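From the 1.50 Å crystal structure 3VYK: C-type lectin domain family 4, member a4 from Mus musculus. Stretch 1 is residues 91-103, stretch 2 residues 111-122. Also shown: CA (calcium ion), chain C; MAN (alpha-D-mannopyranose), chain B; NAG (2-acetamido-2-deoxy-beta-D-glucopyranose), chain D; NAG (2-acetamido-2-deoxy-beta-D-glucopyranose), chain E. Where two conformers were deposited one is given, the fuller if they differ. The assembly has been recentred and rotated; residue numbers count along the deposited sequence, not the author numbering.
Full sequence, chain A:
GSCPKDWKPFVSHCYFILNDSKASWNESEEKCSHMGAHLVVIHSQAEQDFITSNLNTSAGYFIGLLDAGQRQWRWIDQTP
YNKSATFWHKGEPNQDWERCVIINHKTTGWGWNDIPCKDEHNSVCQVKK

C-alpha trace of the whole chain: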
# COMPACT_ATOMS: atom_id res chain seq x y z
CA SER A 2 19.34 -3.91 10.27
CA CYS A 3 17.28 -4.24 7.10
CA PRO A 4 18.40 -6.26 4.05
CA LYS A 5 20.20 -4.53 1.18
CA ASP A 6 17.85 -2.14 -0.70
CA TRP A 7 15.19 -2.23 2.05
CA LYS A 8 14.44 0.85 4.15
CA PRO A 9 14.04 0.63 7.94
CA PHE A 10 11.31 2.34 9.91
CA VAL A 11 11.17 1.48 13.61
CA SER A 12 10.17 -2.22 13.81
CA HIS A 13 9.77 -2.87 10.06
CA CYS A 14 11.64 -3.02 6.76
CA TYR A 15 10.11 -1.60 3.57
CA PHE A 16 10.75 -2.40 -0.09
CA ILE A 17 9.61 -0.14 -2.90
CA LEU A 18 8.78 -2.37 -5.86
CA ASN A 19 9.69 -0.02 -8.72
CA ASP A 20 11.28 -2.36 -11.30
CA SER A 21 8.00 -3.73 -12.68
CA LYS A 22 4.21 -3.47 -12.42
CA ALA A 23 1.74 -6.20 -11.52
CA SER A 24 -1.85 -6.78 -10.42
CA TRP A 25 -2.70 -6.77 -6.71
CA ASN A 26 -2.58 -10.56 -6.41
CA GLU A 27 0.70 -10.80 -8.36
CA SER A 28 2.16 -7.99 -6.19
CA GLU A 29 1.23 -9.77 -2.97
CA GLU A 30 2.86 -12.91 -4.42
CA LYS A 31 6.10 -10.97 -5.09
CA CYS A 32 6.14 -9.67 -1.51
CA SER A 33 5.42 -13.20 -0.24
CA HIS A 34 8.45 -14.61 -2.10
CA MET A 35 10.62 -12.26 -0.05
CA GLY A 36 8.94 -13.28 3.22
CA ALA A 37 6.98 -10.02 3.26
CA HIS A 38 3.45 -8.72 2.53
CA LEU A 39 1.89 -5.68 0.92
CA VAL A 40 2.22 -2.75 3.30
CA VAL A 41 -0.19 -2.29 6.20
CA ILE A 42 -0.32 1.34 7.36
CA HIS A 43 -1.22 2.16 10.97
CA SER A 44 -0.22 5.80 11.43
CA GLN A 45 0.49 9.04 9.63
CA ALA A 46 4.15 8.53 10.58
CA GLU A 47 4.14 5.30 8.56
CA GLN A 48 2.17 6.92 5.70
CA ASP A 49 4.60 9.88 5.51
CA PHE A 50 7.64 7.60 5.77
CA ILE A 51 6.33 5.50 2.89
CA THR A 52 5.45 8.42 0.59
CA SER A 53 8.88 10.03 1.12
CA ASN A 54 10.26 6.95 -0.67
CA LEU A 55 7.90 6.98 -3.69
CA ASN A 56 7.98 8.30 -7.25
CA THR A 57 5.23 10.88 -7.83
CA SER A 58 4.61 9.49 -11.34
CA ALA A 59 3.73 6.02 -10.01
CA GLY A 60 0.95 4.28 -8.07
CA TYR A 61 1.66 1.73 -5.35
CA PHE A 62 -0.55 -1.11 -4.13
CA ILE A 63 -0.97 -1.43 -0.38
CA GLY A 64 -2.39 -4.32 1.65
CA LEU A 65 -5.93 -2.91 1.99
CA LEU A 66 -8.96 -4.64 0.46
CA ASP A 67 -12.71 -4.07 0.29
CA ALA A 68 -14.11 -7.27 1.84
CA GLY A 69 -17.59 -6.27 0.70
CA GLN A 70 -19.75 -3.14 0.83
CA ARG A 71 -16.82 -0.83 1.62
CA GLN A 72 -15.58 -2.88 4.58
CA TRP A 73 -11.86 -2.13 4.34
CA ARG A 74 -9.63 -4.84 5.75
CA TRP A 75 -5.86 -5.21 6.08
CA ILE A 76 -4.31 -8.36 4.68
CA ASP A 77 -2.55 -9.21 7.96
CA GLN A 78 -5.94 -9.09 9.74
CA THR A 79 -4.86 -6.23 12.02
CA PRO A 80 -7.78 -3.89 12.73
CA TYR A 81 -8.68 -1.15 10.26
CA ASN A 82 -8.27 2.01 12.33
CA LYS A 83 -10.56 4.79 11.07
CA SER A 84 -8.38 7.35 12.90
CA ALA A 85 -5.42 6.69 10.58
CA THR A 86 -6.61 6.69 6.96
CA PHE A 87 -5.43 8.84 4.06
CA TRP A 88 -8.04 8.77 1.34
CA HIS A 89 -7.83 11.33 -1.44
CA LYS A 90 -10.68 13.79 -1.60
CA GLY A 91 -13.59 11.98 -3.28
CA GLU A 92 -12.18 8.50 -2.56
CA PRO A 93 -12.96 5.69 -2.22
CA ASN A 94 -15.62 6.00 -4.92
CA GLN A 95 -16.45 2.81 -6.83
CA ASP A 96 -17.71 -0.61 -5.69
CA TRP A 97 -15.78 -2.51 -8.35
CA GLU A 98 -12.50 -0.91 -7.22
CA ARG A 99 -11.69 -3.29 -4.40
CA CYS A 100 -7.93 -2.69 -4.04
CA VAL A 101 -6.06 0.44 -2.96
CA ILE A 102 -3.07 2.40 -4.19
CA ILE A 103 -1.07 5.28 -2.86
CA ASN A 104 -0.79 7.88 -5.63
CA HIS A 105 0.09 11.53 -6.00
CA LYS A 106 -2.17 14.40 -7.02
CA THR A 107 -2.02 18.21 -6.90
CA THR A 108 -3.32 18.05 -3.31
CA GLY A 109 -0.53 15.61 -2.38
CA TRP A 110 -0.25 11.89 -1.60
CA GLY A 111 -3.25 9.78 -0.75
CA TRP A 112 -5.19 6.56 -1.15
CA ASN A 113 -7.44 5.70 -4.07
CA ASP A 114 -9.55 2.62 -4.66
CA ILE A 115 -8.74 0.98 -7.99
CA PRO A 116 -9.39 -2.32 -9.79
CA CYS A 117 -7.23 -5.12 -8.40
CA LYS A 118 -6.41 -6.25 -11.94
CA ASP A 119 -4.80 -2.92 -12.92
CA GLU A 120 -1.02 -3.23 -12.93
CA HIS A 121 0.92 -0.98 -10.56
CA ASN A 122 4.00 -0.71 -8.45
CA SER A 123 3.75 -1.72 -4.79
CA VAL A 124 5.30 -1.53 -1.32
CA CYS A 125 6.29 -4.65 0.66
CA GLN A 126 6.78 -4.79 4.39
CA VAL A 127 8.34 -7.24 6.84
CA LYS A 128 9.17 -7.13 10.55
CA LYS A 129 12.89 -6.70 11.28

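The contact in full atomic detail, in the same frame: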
# COMPACT_ATOMS: atom_id res chain seq x y z
N GLY A 91 -12.68 12.67 -2.37
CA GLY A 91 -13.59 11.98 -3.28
C GLY A 91 -13.40 10.47 -3.34
O GLY A 91 -14.12 9.80 -4.09
N GLU A 92 -12.44 9.94 -2.59
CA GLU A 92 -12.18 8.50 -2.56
C GLU A 92 -12.48 7.92 -1.18
O GLU A 92 -12.44 8.65 -0.19
CB GLU A 92 -10.73 8.20 -2.91
CG GLU A 92 -10.25 8.81 -4.22
CD GLU A 92 -10.93 8.25 -5.47
OE1 GLU A 92 -11.52 7.12 -5.47
OE2 GLU A 92 -10.81 8.96 -6.50
N PRO A 93 -12.80 6.62 -1.10
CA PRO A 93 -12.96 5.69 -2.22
C PRO A 93 -14.32 5.93 -2.90
O PRO A 93 -15.24 6.44 -2.26
CB PRO A 93 -12.88 4.32 -1.54
CG PRO A 93 -13.50 4.56 -0.20
CD PRO A 93 -13.11 5.97 0.19
N ASN A 94 -14.43 5.59 -4.18
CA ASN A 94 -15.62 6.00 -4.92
C ASN A 94 -16.39 4.95 -5.70
O ASN A 94 -17.53 5.22 -6.12
CB ASN A 94 -15.29 7.18 -5.85
CG ASN A 94 -14.35 6.80 -6.99
OD1 ASN A 94 -13.64 5.79 -6.95
ND2 ASN A 94 -14.35 7.64 -8.02
N GLN A 95 -15.82 3.76 -5.91
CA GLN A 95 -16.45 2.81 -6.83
C GLN A 95 -16.40 1.37 -6.32
O GLN A 95 -15.33 0.88 -5.96
CB GLN A 95 -15.83 2.95 -8.22
CG GLN A 95 -16.21 4.28 -8.86
CD GLN A 95 -15.43 4.68 -10.10
OE1 GLN A 95 -14.20 4.56 -10.17
NE2 GLN A 95 -16.15 5.22 -11.08
N ASP A 96 -17.56 0.71 -6.32
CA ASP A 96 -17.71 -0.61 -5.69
C ASP A 96 -16.84 -1.71 -6.29
O ASP A 96 -16.44 -2.63 -5.58
CB ASP A 96 -19.18 -1.07 -5.66
CG ASP A 96 -19.65 -1.64 -7.00
OD1 ASP A 96 -20.08 -0.85 -7.86
OD2 ASP A 96 -19.59 -2.87 -7.19
N TRP A 97 -16.56 -1.56 -7.58
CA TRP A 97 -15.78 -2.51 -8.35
C TRP A 97 -14.29 -2.25 -8.28
O TRP A 97 -13.51 -2.97 -8.90
CB TRP A 97 -16.28 -2.52 -9.80
CG TRP A 97 -16.42 -1.13 -10.38
CD1 TRP A 97 -17.49 -0.25 -10.26
CD2 TRP A 97 -15.43 -0.41 -11.19
NE1 TRP A 97 -17.24 0.93 -10.92
CE2 TRP A 97 -16.02 0.89 -11.50
CE3 TRP A 97 -14.17 -0.71 -11.68
CZ2 TRP A 97 -15.35 1.84 -12.27
CZ3 TRP A 97 -13.51 0.25 -12.44
CH2 TRP A 97 -14.09 1.49 -12.73
N GLU A 98 -13.90 -1.24 -7.50
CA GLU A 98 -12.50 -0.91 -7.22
C GLU A 98 -12.23 -1.41 -5.81
O GLU A 98 -12.51 -0.71 -4.82
CB GLU A 98 -12.26 0.60 -7.34
CG GLU A 98 -12.41 1.15 -8.77
CD GLU A 98 -11.92 2.59 -8.91
OE1 GLU A 98 -12.34 3.49 -8.13
OE2 GLU A 98 -11.11 2.83 -9.82
N ARG A 99 -11.74 -2.64 -5.70
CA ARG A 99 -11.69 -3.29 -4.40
C ARG A 99 -10.31 -3.29 -3.75
O ARG A 99 -10.16 -3.72 -2.61
CB ARG A 99 -12.23 -4.72 -4.50
CG ARG A 99 -13.70 -4.80 -4.91
CD ARG A 99 -14.20 -6.25 -4.94
NE ARG A 99 -13.23 -7.12 -5.59
CZ ARG A 99 -13.10 -7.27 -6.90
NH1 ARG A 99 -13.92 -6.64 -7.74
NH2 ARG A 99 -12.16 -8.06 -7.38
N CYS A 100 -9.31 -2.80 -4.50
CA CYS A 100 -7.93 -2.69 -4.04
C CYS A 100 -7.58 -1.21 -3.92
O CYS A 100 -8.35 -0.35 -4.33
CB CYS A 100 -6.99 -3.40 -5.01
SG CYS A 100 -7.08 -5.21 -4.88
N VAL A 101 -6.43 -0.93 -3.31
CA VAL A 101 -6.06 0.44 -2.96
C VAL A 101 -4.62 0.73 -3.33
O VAL A 101 -3.71 -0.08 -3.05
CB VAL A 101 -6.25 0.68 -1.44
CG1 VAL A 101 -5.89 2.12 -1.05
CG2 VAL A 101 -7.67 0.38 -1.00
N ILE A 102 -4.41 1.89 -3.97
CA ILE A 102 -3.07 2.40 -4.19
C ILE A 102 -2.83 3.71 -3.47
O ILE A 102 -3.76 4.47 -3.20
CB ILE A 102 -2.73 2.62 -5.70
CG1 ILE A 102 -3.70 3.60 -6.37
CG2 ILE A 102 -2.62 1.28 -6.41
CD1 ILE A 102 -3.31 3.98 -7.79
N ILE A 103 -1.56 3.95 -3.15
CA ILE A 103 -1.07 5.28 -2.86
C ILE A 103 -0.69 5.91 -4.20
O ILE A 103 0.08 5.33 -4.97
CB ILE A 103 0.18 5.23 -1.94
CG1 ILE A 103 -0.18 4.62 -0.59
CG2 ILE A 103 0.78 6.62 -1.76
CD1 ILE A 103 1.00 4.42 0.33
N GLY A 111 -2.05 10.31 -1.38
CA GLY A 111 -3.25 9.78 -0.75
C GLY A 111 -3.62 8.42 -1.29
O GLY A 111 -2.95 7.87 -2.18
N TRP A 112 -4.70 7.87 -0.74
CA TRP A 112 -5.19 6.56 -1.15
C TRP A 112 -6.33 6.68 -2.12
O TRP A 112 -7.19 7.55 -2.00
CB TRP A 112 -5.72 5.78 0.05
CG TRP A 112 -4.75 5.50 1.16
CD1 TRP A 112 -3.37 5.69 1.20
CD2 TRP A 112 -5.10 4.90 2.45
NE1 TRP A 112 -2.87 5.29 2.42
CE2 TRP A 112 -3.85 4.79 3.21
CE3 TRP A 112 -6.29 4.47 3.03
CZ2 TRP A 112 -3.83 4.28 4.51
CZ3 TRP A 112 -6.25 3.96 4.33
CH2 TRP A 112 -5.04 3.86 5.04
N ASN A 113 -6.35 5.76 -3.09
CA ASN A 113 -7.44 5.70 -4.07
C ASN A 113 -7.81 4.24 -4.28
O ASN A 113 -6.93 3.41 -4.46
CB ASN A 113 -7.01 6.33 -5.40
CG ASN A 113 -8.03 6.14 -6.51
OD1 ASN A 113 -9.24 6.15 -6.29
ND2 ASN A 113 -7.51 5.99 -7.73
N ASP A 114 -9.11 3.94 -4.23
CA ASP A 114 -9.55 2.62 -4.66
C ASP A 114 -9.46 2.49 -6.17
O ASP A 114 -9.85 3.42 -6.93
CB ASP A 114 -10.96 2.26 -4.13
CG ASP A 114 -12.05 3.20 -4.63
OD1 ASP A 114 -11.77 4.38 -4.93
OD2 ASP A 114 -13.22 2.72 -4.66
N ILE A 115 -8.91 1.34 -6.58
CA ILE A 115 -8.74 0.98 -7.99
C ILE A 115 -9.06 -0.51 -8.24
O ILE A 115 -9.17 -1.31 -7.30
CB ILE A 115 -7.31 1.29 -8.51
CG1 ILE A 115 -6.25 0.35 -7.91
CG2 ILE A 115 -6.95 2.76 -8.30
CD1 ILE A 115 -5.03 0.23 -8.79
N PRO A 116 -9.20 -0.90 -9.52
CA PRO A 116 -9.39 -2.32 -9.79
C PRO A 116 -8.13 -3.11 -9.46
O PRO A 116 -7.02 -2.70 -9.79
CB PRO A 116 -9.69 -2.34 -11.30
CG PRO A 116 -10.18 -0.97 -11.61
CD PRO A 116 -9.28 -0.11 -10.77
N CYS A 117 -8.32 -4.24 -8.78
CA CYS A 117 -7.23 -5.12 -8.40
C CYS A 117 -6.42 -5.62 -9.60
O CYS A 117 -5.23 -5.87 -9.47
CB CYS A 117 -7.78 -6.31 -7.58
SG CYS A 117 -8.62 -5.78 -6.07
N LYS A 118 -7.07 -5.72 -10.76
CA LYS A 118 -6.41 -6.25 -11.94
C LYS A 118 -5.49 -5.23 -12.62
O LYS A 118 -4.67 -5.60 -13.45
CB LYS A 118 -7.44 -6.79 -12.95
CG LYS A 118 -8.37 -5.74 -13.53
CD LYS A 118 -9.15 -6.26 -14.73
CE LYS A 118 -10.14 -7.35 -14.35
NZ LYS A 118 -11.04 -7.68 -15.49
N ASP A 119 -5.62 -3.95 -12.27
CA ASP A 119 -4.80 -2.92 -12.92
C ASP A 119 -3.38 -3.00 -12.41
O ASP A 119 -3.15 -3.09 -11.21
CB ASP A 119 -5.36 -1.51 -12.68
CG ASP A 119 -6.60 -1.21 -13.53
OD1 ASP A 119 -7.12 -2.12 -14.21
OD2 ASP A 119 -7.07 -0.05 -13.48
N GLU A 120 -2.41 -2.98 -13.31
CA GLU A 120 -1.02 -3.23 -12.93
C GLU A 120 -0.34 -1.98 -12.41
O GLU A 120 -0.34 -0.94 -13.06
CB GLU A 120 -0.24 -3.84 -14.10
CG GLU A 120 -0.69 -5.24 -14.45
CD GLU A 120 0.06 -5.83 -15.63
OE1 GLU A 120 0.49 -5.07 -16.52
OE2 GLU A 120 0.21 -7.07 -15.66
N HIS A 121 0.24 -2.10 -11.21
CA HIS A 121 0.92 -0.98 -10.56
C HIS A 121 2.15 -1.42 -9.86
O HIS A 121 2.43 -2.62 -9.72
CB HIS A 121 -0.02 -0.29 -9.57
CG HIS A 121 -1.08 0.54 -10.25
ND1 HIS A 121 -2.22 0.01 -10.73
CD2 HIS A 121 -1.11 1.89 -10.56
CE1 HIS A 121 -2.94 0.98 -11.31
NE2 HIS A 121 -2.27 2.13 -11.20
N ASN A 122 2.91 -0.44 -9.38
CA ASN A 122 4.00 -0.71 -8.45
C ASN A 122 3.42 -1.04 -7.08
O ASN A 122 2.20 -1.10 -6.93
CB ASN A 122 4.94 0.49 -8.44
CG ASN A 122 5.55 0.72 -9.81
OD1 ASN A 122 6.39 -0.06 -10.27
ND2 ASN A 122 5.06 1.74 -10.51
CA CA C . -11.32 5.31 -7.02
C1 MAN B . -9.76 7.45 -12.20
C2 MAN B . -9.44 6.27 -11.28
C3 MAN B . -10.48 6.18 -10.15
C4 MAN B . -10.57 7.51 -9.43
C5 MAN B . -10.89 8.63 -10.44
C6 MAN B . -10.95 10.01 -9.77
O2 MAN B . -8.17 6.51 -10.71
O3 MAN B . -10.20 5.22 -9.12
O4 MAN B . -11.51 7.28 -8.38
O5 MAN B . -9.90 8.65 -11.46
O6 MAN B . -11.39 10.96 -10.73
C1 NAG D . -7.06 6.04 -11.47
C2 NAG D . -5.81 6.78 -10.98
C3 NAG D . -4.54 6.27 -11.66
C4 NAG D . -4.48 4.74 -11.61
C5 NAG D . -5.80 4.11 -12.08
C6 NAG D . -5.84 2.60 -11.87
C7 NAG D . -6.40 9.02 -10.18
C8 NAG D . -6.68 10.44 -10.56
N2 NAG D . -6.06 8.20 -11.17
O3 NAG D . -3.41 6.79 -10.99
O4 NAG D . -3.42 4.27 -12.40
O5 NAG D . -6.88 4.64 -11.33
O6 NAG D . -5.27 1.89 -12.94
O7 NAG D . -6.50 8.65 -9.00
C1 NAG E . -9.66 5.10 -15.64
C2 NAG E . -8.38 4.73 -16.39
C3 NAG E . -8.25 3.21 -16.47
C4 NAG E . -8.42 2.54 -15.10
C5 NAG E . -9.67 3.09 -14.42
C6 NAG E . -9.83 2.55 -13.00
C7 NAG E . -7.73 6.40 -18.06
C8 NAG E . -7.89 6.84 -19.49
N2 NAG E . -8.40 5.29 -17.73
O3 NAG E . -6.98 2.91 -17.00
O4 NAG E . -8.53 1.15 -15.28
O5 NAG E . -9.65 4.51 -14.35
O6 NAG E . -11.13 2.82 -12.53
O7 NAG E . -7.04 7.06 -17.29
O HOH W 1 -11.18 -4.65 -7.95

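The apolar centre lies on two strands, 100-103 and 111-115, and the antiparallel register assigns its side chains to two faces. On one face Ile-102 CG2 packs against Ile-115 CD1 at 3.5 Å, and Ile-102 also covers one face of the His-121 ring. On the other, Trp-112 spans its neighbours: its CB lies 3.8 Å from Val-101 CG1, and its CD1 3.8 Å from Ile-103 CG1.

The backbone sets this alternation. Cys-100 with Ile-115 and Ile-102 with Asn-113 are hydrogen-bonded pairs, each closed by two reciprocal bonds; Ile-102 N reaches Asn-113 O at 3.0 Å, and Asn-113 N reaches Ile-102 O at 2.9 Å. Between and beyond them, Val-101 with Asp-114 and Ile-103 with Trp-112 are non-hydrogen-bonded pairs, where the chains draw closer and CA-H...O contacts form, such as Val-101 CA to Asn-113 O at 3.4 Å.

Past the strand pairing, a disulfide joins Cys-100 SG to Cys-117 SG (2.0 Å), tying the start of one strand to the turn that follows the other. Nearby, a water accepts from Arg-99 N and Cys-117 N and donates to Trp-97 O, bridging backbones that do not pair directly.

At the polar edge the organizing element is calcium. Glu-92 OE1, Asn-94 OD1, Glu-98 OE1 and Asn-113 OD1 each bind CA at 2.4 Å. Asp-114 binds it twice, through O at 2.4 Å and OD1 at 2.3 Å, so the cation offsets crowding among oxygens that would otherwise repel. The same carboxylate secures the loop: Asn-94 N donates to Asp-114 OD1 (3.0 Å) and Gln-95 N to Asp-114 OD2 (3.1 Å). Mannose O3 and O4 complete the coordination, each 2.4 Å from CA, as befits a C-type lectin.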